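Local coordinates for protein tryptophanyl-tRNA synthetase (Thermus thermophilus, PDB 2EL7) that probably catalyses the ATP-dependent attachment of tryptophan to its cognate tRNA, working as a homodimeric class I aminoacyl-tRNA synthetase, at residues L100-L103 against G104-T107; R108-Q111 against F112-A116; T121-S124 against G125-M128; L127-P130 against V131-A134; Q153-E156 against L157-I161. One frame throughout, in Å; residues are numbered along the deposited sequence.

Interaction 1. Residues L100-L103 against G104-T107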
loop_
_atom_site.group_PDB
_atom_site.type_symbol
_atom_site.label_atom_id
_atom_site.label_comp_id
_atom_site.label_asym_id
_atom_site.label_seq_id
_atom_site.Cartn_x
_atom_site.Cartn_y
_atom_site.Cartn_z
ATOM N N LEU A 100 6.102 -8.718 4.886
ATOM C CA LEU A 100 7.358 -9.223 5.431
ATOM C C LEU A 100 7.811 -8.462 6.671
ATOM O O LEU A 100 8.993 -8.512 6.998
ATOM C CB LEU A 100 8.469 -9.123 4.387
ATOM C CG LEU A 100 8.272 -9.753 3.010
ATOM C CD1 LEU A 100 9.406 -9.291 2.101
ATOM C CD2 LEU A 100 8.241 -11.262 3.128
ATOM N N THR A 101 6.889 -7.765 7.340
ATOM C CA THR A 101 7.216 -6.983 8.532
ATOM C C THR A 101 6.444 -7.404 9.783
ATOM O O THR A 101 5.214 -7.361 9.821
ATOM C CB THR A 101 6.969 -5.468 8.290
ATOM O OG1 THR A 101 7.685 -5.055 7.120
ATOM C CG2 THR A 101 7.469 -4.619 9.481
ATOM N N PRO A 102 7.163 -7.831 10.831
ATOM C CA PRO A 102 6.511 -8.249 12.085
ATOM C C PRO A 102 5.777 -7.040 12.684
ATOM O O PRO A 102 6.353 -5.953 12.791
ATOM C CB PRO A 102 7.685 -8.674 12.972
ATOM C CG PRO A 102 8.756 -9.068 11.990
ATOM C CD PRO A 102 8.627 -8.019 10.898
ATOM N N LEU A 103 4.524 -7.229 13.081
ATOM C CA LEU A 103 3.732 -6.151 13.656
ATOM C C LEU A 103 4.449 -5.456 14.817
ATOM O O LEU A 103 4.489 -4.216 14.885
ATOM C CB LEU A 103 2.400 -6.703 14.159
ATOM C CG LEU A 103 1.127 -5.882 13.962
ATOM C CD1 LEU A 103 0.140 -6.262 15.031
ATOM C CD2 LEU A 103 1.403 -4.415 14.019
ATOM N N GLY A 104 4.994 -6.272 15.730
ATOM C CA GLY A 104 5.702 -5.778 16.902
ATOM C C GLY A 104 6.777 -4.746 16.603
ATOM O O GLY A 104 6.894 -3.755 17.314
ATOM N N ASP A 105 7.578 -4.969 15.571
ATOM C CA ASP A 105 8.607 -3.995 15.217
ATOM C C ASP A 105 8.005 -2.633 14.851
ATOM O O ASP A 105 8.646 -1.596 15.052
ATOM C CB ASP A 105 9.451 -4.496 14.041
ATOM C CG ASP A 105 10.249 -5.743 14.387
ATOM O OD1 ASP A 105 10.668 -6.448 13.437
ATOM O OD2 ASP A 105 10.457 -6.009 15.603
ATOM N N LEU A 106 6.787 -2.624 14.304
ATOM C CA LEU A 106 6.163 -1.352 13.949
ATOM C C LEU A 106 5.545 -0.698 15.171
ATOM O O LEU A 106 5.748 0.491 15.413
ATOM C CB LEU A 106 5.104 -1.544 12.865
ATOM C CG LEU A 106 5.675 -1.949 11.512
ATOM C CD1 LEU A 106 4.566 -2.340 10.580
ATOM C CD2 LEU A 106 6.478 -0.810 10.957
ATOM N N THR A 107 4.807 -1.466 15.957
ATOM C CA THR A 107 4.185 -0.902 17.145
ATOM C C THR A 107 5.224 -0.307 18.109
ATOM O O THR A 107 4.913 0.600 18.885
ATOM C CB THR A 107 3.296 -1.959 17.849
ATOM O OG1 THR A 107 4.085 -3.084 18.241
ATOM C CG2 THR A 107 2.234 -2.471 16.890
#

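Interaction 2. Residues R108-Q111 against F112-A116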
loop_
_atom_site.group_PDB
_atom_site.type_symbol
_atom_site.label_atom_id
_atom_site.label_comp_id
_atom_site.label_asym_id
_atom_site.label_seq_id
_atom_site.Cartn_x
_atom_site.Cartn_y
_atom_site.Cartn_z
ATOM N N ARG A 108 6.473 -0.766 18.023
ATOM C CA ARG A 108 7.523 -0.245 18.893
ATOM C C ARG A 108 8.367 0.874 18.304
ATOM O O ARG A 108 9.314 1.326 18.953
ATOM C CB ARG A 108 8.465 -1.361 19.338
ATOM C CG ARG A 108 7.804 -2.380 20.190
ATOM C CD ARG A 108 8.751 -3.474 20.593
ATOM N NE ARG A 108 7.973 -4.692 20.673
ATOM C CZ ARG A 108 8.029 -5.659 19.776
ATOM N NH1 ARG A 108 7.266 -6.736 19.907
ATOM N NH2 ARG A 108 8.882 -5.566 18.768
ATOM N N MET A 109 8.071 1.303 17.080
ATOM C CA MET A 109 8.846 2.394 16.497
ATOM C C MET A 109 8.538 3.593 17.372
ATOM O O MET A 109 7.380 3.830 17.734
ATOM C CB MET A 109 8.420 2.691 15.061
ATOM C CG MET A 109 8.654 1.526 14.094
ATOM S SD MET A 109 10.357 1.282 13.586
ATOM C CE MET A 109 10.644 2.823 12.612
ATOM N N THR A 110 9.583 4.332 17.721
ATOM C CA THR A 110 9.450 5.485 18.567
ATOM C C THR A 110 8.393 6.485 18.127
ATOM O O THR A 110 7.636 6.971 18.957
ATOM C CB THR A 110 10.773 6.229 18.674
ATOM O OG1 THR A 110 11.789 5.317 19.077
ATOM C CG2 THR A 110 10.676 7.353 19.699
ATOM N N GLN A 111 8.330 6.797 16.836
ATOM C CA GLN A 111 7.370 7.796 16.390
ATOM C C GLN A 111 5.952 7.363 16.620
ATOM O O GLN A 111 5.170 8.096 17.221
ATOM C CB GLN A 111 7.594 8.178 14.918
ATOM C CG GLN A 111 8.768 9.134 14.738
ATOM C CD GLN A 111 8.590 10.107 13.560
ATOM O OE1 GLN A 111 7.508 10.679 13.358
ATOM N NE2 GLN A 111 9.658 10.318 12.802
ATOM N N PHE A 112 5.611 6.170 16.154
ATOM C CA PHE A 112 4.264 5.653 16.342
ATOM C C PHE A 112 3.882 5.604 17.820
ATOM O O PHE A 112 2.781 6.006 18.197
ATOM C CB PHE A 112 4.137 4.243 15.768
ATOM C CG PHE A 112 2.898 3.527 16.221
ATOM C CD1 PHE A 112 1.657 3.818 15.649
ATOM C CD2 PHE A 112 2.965 2.579 17.231
ATOM C CE1 PHE A 112 0.509 3.173 16.076
ATOM C CE2 PHE A 112 1.808 1.915 17.677
ATOM C CZ PHE A 112 0.580 2.212 17.099
ATOM N N LYS A 113 4.805 5.111 18.642
ATOM C CA LYS A 113 4.606 4.955 20.076
ATOM C C LYS A 113 4.289 6.250 20.811
ATOM O O LYS A 113 3.408 6.280 21.667
ATOM C CB LYS A 113 5.849 4.309 20.690
ATOM C CG LYS A 113 5.725 4.018 22.178
ATOM C CD LYS A 113 7.030 4.283 22.878
ATOM C CE LYS A 113 7.194 5.740 23.186
ATOM N NZ LYS A 113 8.556 6.089 23.669
ATOM N N ASP A 114 5.021 7.312 20.494
ATOM C CA ASP A 114 4.793 8.603 21.141
ATOM C C ASP A 114 3.443 9.200 20.773
ATOM O O ASP A 114 2.791 9.823 21.607
ATOM C CB ASP A 114 5.883 9.614 20.776
ATOM C CG ASP A 114 7.219 9.315 21.448
ATOM O OD1 ASP A 114 7.227 8.682 22.523
ATOM O OD2 ASP A 114 8.269 9.736 20.915
ATOM N N LYS A 115 3.020 9.029 19.525
ATOM C CA LYS A 115 1.741 9.578 19.103
ATOM C C LYS A 115 0.645 8.720 19.705
ATOM O O LYS A 115 -0.399 9.221 20.125
ATOM C CB LYS A 115 1.644 9.603 17.568
ATOM C CG LYS A 115 0.386 8.948 16.984
ATOM C CD LYS A 115 -0.873 9.811 17.122
ATOM C CE LYS A 115 -0.737 11.084 16.307
ATOM N NZ LYS A 115 -1.939 11.932 16.440
ATOM N N ALA A 116 0.893 7.421 19.762
ATOM C CA ALA A 116 -0.084 6.490 20.313
ATOM C C ALA A 116 -0.288 6.707 21.811
ATOM O O ALA A 116 -1.207 6.147 22.404
ATOM C CB ALA A 116 0.353 5.041 20.043
#

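Interaction 3. Residues T121-S124 against G125-M128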
loop_
_atom_site.group_PDB
_atom_site.type_symbol
_atom_site.label_atom_id
_atom_site.label_comp_id
_atom_site.label_asym_id
_atom_site.label_seq_id
_atom_site.Cartn_x
_atom_site.Cartn_y
_atom_site.Cartn_z
ATOM N N THR A 121 -6.300 10.102 17.512
ATOM C CA THR A 121 -6.640 8.907 16.774
ATOM C C THR A 121 -5.387 8.210 16.286
ATOM O O THR A 121 -4.520 8.844 15.669
ATOM C CB THR A 121 -7.514 9.232 15.573
ATOM O OG1 THR A 121 -8.746 9.789 16.034
ATOM C CG2 THR A 121 -7.789 7.967 14.775
ATOM N N VAL A 122 -5.278 6.915 16.564
ATOM C CA VAL A 122 -4.107 6.209 16.104
ATOM C C VAL A 122 -4.436 5.577 14.756
ATOM O O VAL A 122 -4.965 4.468 14.677
ATOM C CB VAL A 122 -3.565 5.172 17.188
ATOM C CG1 VAL A 122 -4.693 4.594 17.985
ATOM C CG2 VAL A 122 -2.753 4.062 16.523
ATOM N N TRP A 123 -4.145 6.329 13.694
ATOM C CA TRP A 123 -4.381 5.878 12.331
ATOM C C TRP A 123 -3.372 4.797 11.892
ATOM O O TRP A 123 -2.196 4.801 12.303
ATOM C CB TRP A 123 -4.302 7.060 11.354
ATOM C CG TRP A 123 -5.283 8.177 11.639
ATOM C CD1 TRP A 123 -4.994 9.414 12.175
ATOM C CD2 TRP A 123 -6.700 8.161 11.419
ATOM N NE1 TRP A 123 -6.141 10.152 12.298
ATOM C CE2 TRP A 123 -7.202 9.410 11.842
ATOM C CE3 TRP A 123 -7.587 7.217 10.909
ATOM C CZ2 TRP A 123 -8.561 9.736 11.770
ATOM C CZ3 TRP A 123 -8.932 7.536 10.834
ATOM C CH2 TRP A 123 -9.409 8.788 11.265
ATOM N N SER A 124 -3.828 3.870 11.057
ATOM C CA SER A 124 -2.952 2.805 10.569
ATOM C C SER A 124 -1.846 3.463 9.744
ATOM O O SER A 124 -0.761 2.916 9.592
ATOM C CB SER A 124 -3.745 1.800 9.717
ATOM O OG SER A 124 -4.818 1.270 10.463
ATOM N N GLY A 125 -2.145 4.648 9.224
ATOM C CA GLY A 125 -1.163 5.403 8.470
ATOM C C GLY A 125 0.054 5.700 9.328
ATOM O O GLY A 125 1.181 5.562 8.852
ATOM N N LEU A 126 -0.151 6.111 10.577
ATOM C CA LEU A 126 0.976 6.369 11.479
ATOM C C LEU A 126 1.780 5.066 11.654
ATOM O O LEU A 126 3.015 5.066 11.526
ATOM C CB LEU A 126 0.508 6.835 12.882
ATOM C CG LEU A 126 -0.122 8.209 13.183
ATOM C CD1 LEU A 126 0.173 9.195 12.032
ATOM C CD2 LEU A 126 -1.649 8.052 13.427
ATOM N N LEU A 127 1.082 3.962 11.946
ATOM C CA LEU A 127 1.770 2.691 12.152
ATOM C C LEU A 127 2.531 2.184 10.921
ATOM O O LEU A 127 3.692 1.790 11.028
ATOM C CB LEU A 127 0.790 1.595 12.605
ATOM C CG LEU A 127 1.428 0.200 12.790
ATOM C CD1 LEU A 127 2.246 0.194 14.072
ATOM C CD2 LEU A 127 0.360 -0.886 12.864
ATOM N N MET A 128 1.870 2.208 9.764
ATOM C CA MET A 128 2.441 1.708 8.511
ATOM C C MET A 128 3.386 2.660 7.735
ATOM O O MET A 128 4.039 2.234 6.778
ATOM C CB MET A 128 1.306 1.256 7.573
ATOM C CG MET A 128 0.331 0.267 8.181
ATOM S SD MET A 128 1.219 -1.144 8.899
ATOM C CE MET A 128 2.236 -1.629 7.555
#

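Interaction 4. Residues L127-P130 against V131-A134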
loop_
_atom_site.group_PDB
_atom_site.type_symbol
_atom_site.label_atom_id
_atom_site.label_comp_id
_atom_site.label_asym_id
_atom_site.label_seq_id
_atom_site.Cartn_x
_atom_site.Cartn_y
_atom_site.Cartn_z
ATOM N N LEU A 127 1.082 3.962 11.946
ATOM C CA LEU A 127 1.770 2.691 12.152
ATOM C C LEU A 127 2.531 2.184 10.921
ATOM O O LEU A 127 3.692 1.790 11.028
ATOM C CB LEU A 127 0.790 1.595 12.605
ATOM C CG LEU A 127 1.428 0.200 12.790
ATOM C CD1 LEU A 127 2.246 0.194 14.072
ATOM C CD2 LEU A 127 0.360 -0.886 12.864
ATOM N N MET A 128 1.870 2.208 9.764
ATOM C CA MET A 128 2.441 1.708 8.511
ATOM C C MET A 128 3.386 2.660 7.735
ATOM O O MET A 128 4.039 2.234 6.778
ATOM C CB MET A 128 1.306 1.256 7.573
ATOM C CG MET A 128 0.331 0.267 8.181
ATOM S SD MET A 128 1.219 -1.144 8.899
ATOM C CE MET A 128 2.236 -1.629 7.555
ATOM N N TYR A 129 3.487 3.922 8.136
ATOM C CA TYR A 129 4.351 4.836 7.382
ATOM C C TYR A 129 5.791 4.373 7.201
ATOM O O TYR A 129 6.365 4.513 6.118
ATOM C CB TYR A 129 4.352 6.226 8.008
ATOM C CG TYR A 129 5.046 7.269 7.158
ATOM C CD1 TYR A 129 4.589 7.569 5.881
ATOM C CD2 TYR A 129 6.186 7.949 7.633
ATOM C CE1 TYR A 129 5.251 8.521 5.088
ATOM C CE2 TYR A 129 6.844 8.892 6.855
ATOM C CZ TYR A 129 6.375 9.175 5.586
ATOM O OH TYR A 129 7.039 10.110 4.810
ATOM N N PRO A 130 6.409 3.814 8.252
ATOM C CA PRO A 130 7.799 3.382 8.037
ATOM C C PRO A 130 7.954 2.348 6.916
ATOM O O PRO A 130 8.984 2.316 6.229
ATOM C CB PRO A 130 8.209 2.851 9.404
ATOM C CG PRO A 130 7.400 3.758 10.350
ATOM C CD PRO A 130 6.043 3.762 9.683
ATOM N N VAL A 131 6.945 1.498 6.719
ATOM C CA VAL A 131 7.018 0.496 5.645
ATOM C C VAL A 131 6.973 1.220 4.289
ATOM O O VAL A 131 7.712 0.855 3.367
ATOM C CB VAL A 131 5.882 -0.538 5.761
ATOM C CG1 VAL A 131 5.994 -1.592 4.626
ATOM C CG2 VAL A 131 5.987 -1.229 7.130
ATOM N N LEU A 132 6.148 2.273 4.191
ATOM C CA LEU A 132 6.063 3.087 2.981
ATOM C C LEU A 132 7.437 3.702 2.699
ATOM O O LEU A 132 7.914 3.655 1.564
ATOM C CB LEU A 132 5.033 4.204 3.147
ATOM C CG LEU A 132 4.701 5.051 1.909
ATOM C CD1 LEU A 132 4.086 4.176 0.880
ATOM C CD2 LEU A 132 3.724 6.179 2.257
ATOM N N GLN A 133 8.078 4.259 3.731
ATOM C CA GLN A 133 9.407 4.851 3.571
ATOM C C GLN A 133 10.427 3.787 3.111
ATOM O O GLN A 133 11.300 4.055 2.276
ATOM C CB GLN A 133 9.894 5.466 4.882
ATOM C CG GLN A 133 9.149 6.703 5.352
ATOM C CD GLN A 133 9.722 7.250 6.671
ATOM O OE1 GLN A 133 9.627 6.602 7.733
ATOM N NE2 GLN A 133 10.332 8.433 6.603
ATOM N N ALA A 134 10.333 2.583 3.671
ATOM C CA ALA A 134 11.248 1.514 3.269
ATOM C C ALA A 134 11.130 1.160 1.771
ATOM O O ALA A 134 12.128 0.857 1.105
ATOM C CB ALA A 134 10.987 0.264 4.115
#

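Interaction 5. Residues Q153-E156 against L157-I161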
loop_
_atom_site.group_PDB
_atom_site.type_symbol
_atom_site.label_atom_id
_atom_site.label_comp_id
_atom_site.label_asym_id
_atom_site.label_seq_id
_atom_site.Cartn_x
_atom_site.Cartn_y
_atom_site.Cartn_z
ATOM N N GLN A 153 15.889 4.996 13.241
ATOM C CA GLN A 153 15.047 3.797 13.358
ATOM C C GLN A 153 14.438 3.287 12.057
ATOM O O GLN A 153 14.454 2.077 11.802
ATOM C CB GLN A 153 13.913 4.007 14.372
ATOM C CG GLN A 153 14.223 3.481 15.753
ATOM C CD GLN A 153 12.990 3.025 16.530
ATOM O OE1 GLN A 153 12.025 3.774 16.698
ATOM N NE2 GLN A 153 13.025 1.787 17.012
ATOM N N HIS A 154 13.904 4.181 11.225
ATOM C CA HIS A 154 13.309 3.698 9.990
ATOM C C HIS A 154 14.362 3.230 8.984
ATOM O O HIS A 154 14.057 2.460 8.077
ATOM C CB HIS A 154 12.326 4.731 9.379
ATOM C CG HIS A 154 12.968 5.849 8.608
ATOM N ND1 HIS A 154 13.579 6.930 9.215
ATOM C CD2 HIS A 154 12.998 6.101 7.280
ATOM C CE1 HIS A 154 13.944 7.804 8.291
ATOM N NE2 HIS A 154 13.601 7.323 7.108
ATOM N N ILE A 155 15.604 3.672 9.125
ATOM C CA ILE A 155 16.605 3.151 8.207
ATOM C C ILE A 155 16.935 1.734 8.684
ATOM O O ILE A 155 17.186 0.853 7.870
ATOM C CB ILE A 155 17.904 4.002 8.137
ATOM C CG1 ILE A 155 17.718 5.252 7.269
ATOM C CG2 ILE A 155 18.940 3.262 7.347
ATOM C CD1 ILE A 155 16.373 5.908 7.286
ATOM N N GLU A 156 16.931 1.503 9.995
ATOM C CA GLU A 156 17.192 0.157 10.511
ATOM C C GLU A 156 16.074 -0.809 10.093
ATOM O O GLU A 156 16.339 -1.966 9.766
ATOM C CB GLU A 156 17.346 0.175 12.040
ATOM C CG GLU A 156 18.692 0.778 12.482
ATOM C CD GLU A 156 18.760 1.205 13.972
ATOM O OE1 GLU A 156 19.855 1.673 14.392
ATOM O OE2 GLU A 156 17.741 1.080 14.712
ATOM N N LEU A 157 14.829 -0.339 10.087
ATOM C CA LEU A 157 13.722 -1.191 9.676
ATOM C C LEU A 157 13.936 -1.580 8.227
ATOM O O LEU A 157 13.753 -2.740 7.851
ATOM C CB LEU A 157 12.380 -0.455 9.812
ATOM C CG LEU A 157 11.145 -1.222 9.308
ATOM C CD1 LEU A 157 10.842 -2.369 10.258
ATOM C CD2 LEU A 157 9.941 -0.294 9.174
ATOM N N THR A 158 14.329 -0.607 7.413
ATOM C CA THR A 158 14.567 -0.827 5.992
ATOM C C THR A 158 15.632 -1.895 5.736
ATOM O O THR A 158 15.449 -2.751 4.846
ATOM C CB THR A 158 14.972 0.490 5.312
ATOM O OG1 THR A 158 13.972 1.477 5.597
ATOM C CG2 THR A 158 15.083 0.332 3.787
ATOM N N ARG A 159 16.728 -1.878 6.501
ATOM C CA ARG A 159 17.780 -2.886 6.304
ATOM C C ARG A 159 17.241 -4.249 6.723
ATOM O O ARG A 159 17.481 -5.247 6.057
ATOM C CB ARG A 159 19.063 -2.580 7.108
ATOM C CG ARG A 159 19.813 -1.308 6.718
ATOM C CD ARG A 159 21.227 -1.273 7.340
ATOM N NE ARG A 159 21.184 -1.128 8.785
ATOM C CZ ARG A 159 21.272 0.031 9.429
ATOM N NH1 ARG A 159 21.207 0.054 10.758
ATOM N NH2 ARG A 159 21.452 1.164 8.754
ATOM N N GLU A 160 16.507 -4.297 7.824
ATOM C CA GLU A 160 15.946 -5.560 8.266
ATOM C C GLU A 160 15.077 -6.163 7.166
ATOM O O GLU A 160 15.163 -7.354 6.900
ATOM C CB GLU A 160 15.138 -5.373 9.567
ATOM C CG GLU A 160 16.003 -5.491 10.844
ATOM C CD GLU A 160 15.317 -4.971 12.112
ATOM O OE1 GLU A 160 16.005 -4.809 13.147
ATOM O OE2 GLU A 160 14.094 -4.718 12.078
ATOM N N ILE A 161 14.257 -5.327 6.528
ATOM C CA ILE A 161 13.369 -5.755 5.457
ATOM C C ILE A 161 14.164 -6.197 4.235
ATOM O O ILE A 161 13.797 -7.151 3.560
ATOM C CB ILE A 161 12.365 -4.600 5.060
ATOM C CG1 ILE A 161 11.352 -4.379 6.194
ATOM C CG2 ILE A 161 11.617 -4.944 3.776
ATOM C CD1 ILE A 161 10.433 -3.242 5.962
#

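Interaction 1. Residues L100-L103 against G104-T107
Leu103 O accepts two backbone amides at the start of helix 103-107, in different ways. Thr107 N comes in nearly along the C=O axis at 3.0 Å from Leu103 O, a straight bond of the alpha-helical kind. Leu106 N, 2.9 Å from the same Leu103 O, stands well above the carbonyl plane and closes the tighter i to i+3 turn. One residue earlier, Asp105 N makes a weak bond to Pro102 O at 3.2 Å. The hydroxyl of Thr107 turns back on its own helix and donates from OG1 to Gly104 O (3.0 Å), so this polar side chain is satisfied within the turn. Its CG2 meets Leu103 CD2 at 3.6 Å, the two side chains crossing at about a right angle. Thr101 divides its branches: OG1 (chi1 -54°) is hydrogen-bonded to Phe97 O, whereas CG2, anti to the backbone N, rests 3.8 Å from Leu106 CG. The oxygen Asp105 OD1 lies beside the ring of Pro102, and a phosphate ion is bound close to this side chain. The turn links helix 89-99 to helix 103-107; Leu106 packs on helix 124-139, Thr101 on helix 153-169, and Thr101 O accepts Ser124 OG of the second subunit.

Interaction 2. Residues R108-Q111 against F112-A116
Thr110 and Asp114, one helical turn apart, lie side by side and point the same way, with Thr110 CG2 3.6 Å from Asp114 OD2. In Thr110 the methyl is the branch anti to the backbone N, with OG1 at chi1 -53°, which brings carbon rather than hydroxyl to the carboxylate. Asp114 OD1 takes a salt bridge from Lys113 NZ at 3.1 Å. The lysine reaches there because its chain, after leaving anti to the backbone N, bends at both chi2 and chi3. Putting an alanine at Asp114 would probably leave the ammonium of Lys113 without this mate and its long chain freer to swing. Met109 is the N-cap residue of helix 110-115: Lys113 N bonds to Met109 O at 3.0 Å, and Asp114 N to Thr110 O at 3.1 Å follows in the i to i+4 pattern, as does Lys115 N to Gln111 O. Phe112 sends its ring off the other way, with Ala116 CB 4.1 Å above one face and offset toward the rim. That ring packs on Leu127 of helix 124-139 and on Leu103 of the second subunit. Lys115 carries NZ to a salt bridge with Glu120. Gln153 OE1 accepts Thr110 N in the first turn, joining the start of this short helix to helix 153-169.

Interaction 3. Residues T121-S124 against G125-M128
Leu126 folds back over the turn that precedes it and puts CD2 against Trp123, 3.5 Å from Trp123 CB. This methyl lies at the edge of the indole, near its plane, and its nearest ring atom is Trp123 CD1 at 3.8 Å. The nearly eclipsed chi2 of Leu126, -17°, leaves CD2 only 3.0 Å from Trp123 N, so the placement of this methyl looks strained and is somewhat doubtful. The other end of the close-packed part is Met128, whose CB and CG both lie on Ser124 O. That oxygen also accepts Met128 N at 2.7 Å, nearly straight, as the first firm i to i+4 bond here. Trp123, the N-cap residue, gives its carbonyl to two amides, but weakly: Leu126 N at 3.0 Å with a poorly directed hydrogen, and Leu127 N at 3.4 Å from the same Trp123 O.

Toward the exposed Thr121 the side-chain contact thins out, although the backbone oxygen Thr121 O still lies 3.7 Å from Leu126 CD2. Thr121 sets CG2 over the centre of one face of the indole, 3.3 Å above the plane, while Val122 packs on Phe112 and on Leu103 of the second subunit. The buried Ser124 OG is satisfied by Thr101 O of the second subunit, and Met128 meets Met128 of that subunit. The chemistry is therefore that of a helix start in a dimer interface: apolar packing and one firm backbone bond hold the turn, its first carbonyl is only weakly engaged, and the serine hydroxyl is spent between subunits.

Interaction 4. Residues L127-P130 against V131-A134
Tyr129 presents one ring face to Gln133, whose CG stands 3.5 Å above the plane toward the rim and makes a CH-pi contact 3.9 Å from the ring centroid. The amide of Gln133 follows at the CE2 side: its CD is 3.3 Å from Tyr129 CE2, and the amide plane is tilted only 25° from that of the ring. The ring of His45 is also stacked with Tyr129. Leu132 CD2 approaches the ring obliquely, 4.0 Å from Tyr129 CD1. With CG anti to the backbone N, chi1 -171°, the tyrosine brings the end of its ring toward the following turn, although its CB sets out away from it. Gln133 answers with CG beside its own backbone N and a chain extended beyond it, which crosses the tyrosine at about a right angle.

Beyond the ring, Met128 and Val131 run side by side and meet through CE and CG2 at 3.8 Å. The backbone is regular from Tyr129 onward, with Gln133 N bonded to Tyr129 O at 2.9 Å and Ala134 N to Pro130 O. Before that, Met128 O receives only weak bonds from Val131 N and Leu132 N. Pro130 has no amide hydrogen to offer the preceding turn, and the helix kinks there. Its ring packs on Met109. This is a proline-kinked helix of the class I catalytic domain, placing Tyr129 near Gln9 and Gln133 near Asp136, residues predicted to bind ATP and tryptophan respectively.

Interaction 5. Residues Q153-E156 against L157-I161
Thr158 grips His154 O twice, through its hydroxyl and its backbone amide. OG1 donates at 2.7 Å to His154 O, tilted slightly from the carbonyl plane, whereas Thr158 N, 3.1 Å from His154 O, stands 41° out of it. The hydroxyl sits beside its own backbone N, chi1 -54°, which turns it back along the helix to this carbonyl. A valine in its place would probably cost His154 O the shorter of its two bonds and leave the carbonyl to the backbone amide alone. The other backbone bonds, from Leu157 N, Arg159 N and Glu160 N to the carbonyls four residues earlier, are of ordinary alpha-helical length.

Opposite charges lie near each other, beyond salt-bridge distance. Glu156 OE1 and Arg159 NH1 are 4.2 Å apart, and the carboxylate and guanidinium planes are turned 66° against each other. Arg159 NH1 is modelled 3.1 Å from the methylene Glu156 CG, uncomfortably tight and doubtful in detail, and Glu156 CA lies over one guanidinium face. Arg159 NH2 is hydrogen-bonded to Pro176 O and also touches Ile155 CG2, at 3.6 Å.

Apolar contacts face the neighbouring helix: Leu157 packs on Pro130 and Thr158 on Ala134, both of helix 124-139. The arrangement is that of the helix of a beta-alpha-beta unit, between parallel strands 144-146 and 177-179, as in the Rossmann-like catalytic domain of class I synthetases.

From the N terminus, interaction 1 opens helix 103-107, and interaction 2 follows directly on helix 110-115, whose Phe112 packs on Thr107 O. After the loop that leads to helix 124-139, interaction 3 forms the first turn of that helix, and interaction 4 lies further along it. Interaction 5 comes last, on helix 153-169. Each contact is local and none crosses another; 3 and 4 overlap at Leu127 and Met128, and the rest follow in series. Leu127 joins helix 124-139 to interactions 1 and 2, Leu157 packs on Leu106, and Gln153 ties helix 153-169 to helix 110-115. Interactions 1 to 4 reach the second subunit, interaction 2 through Phe112 alone; interaction 5 does not.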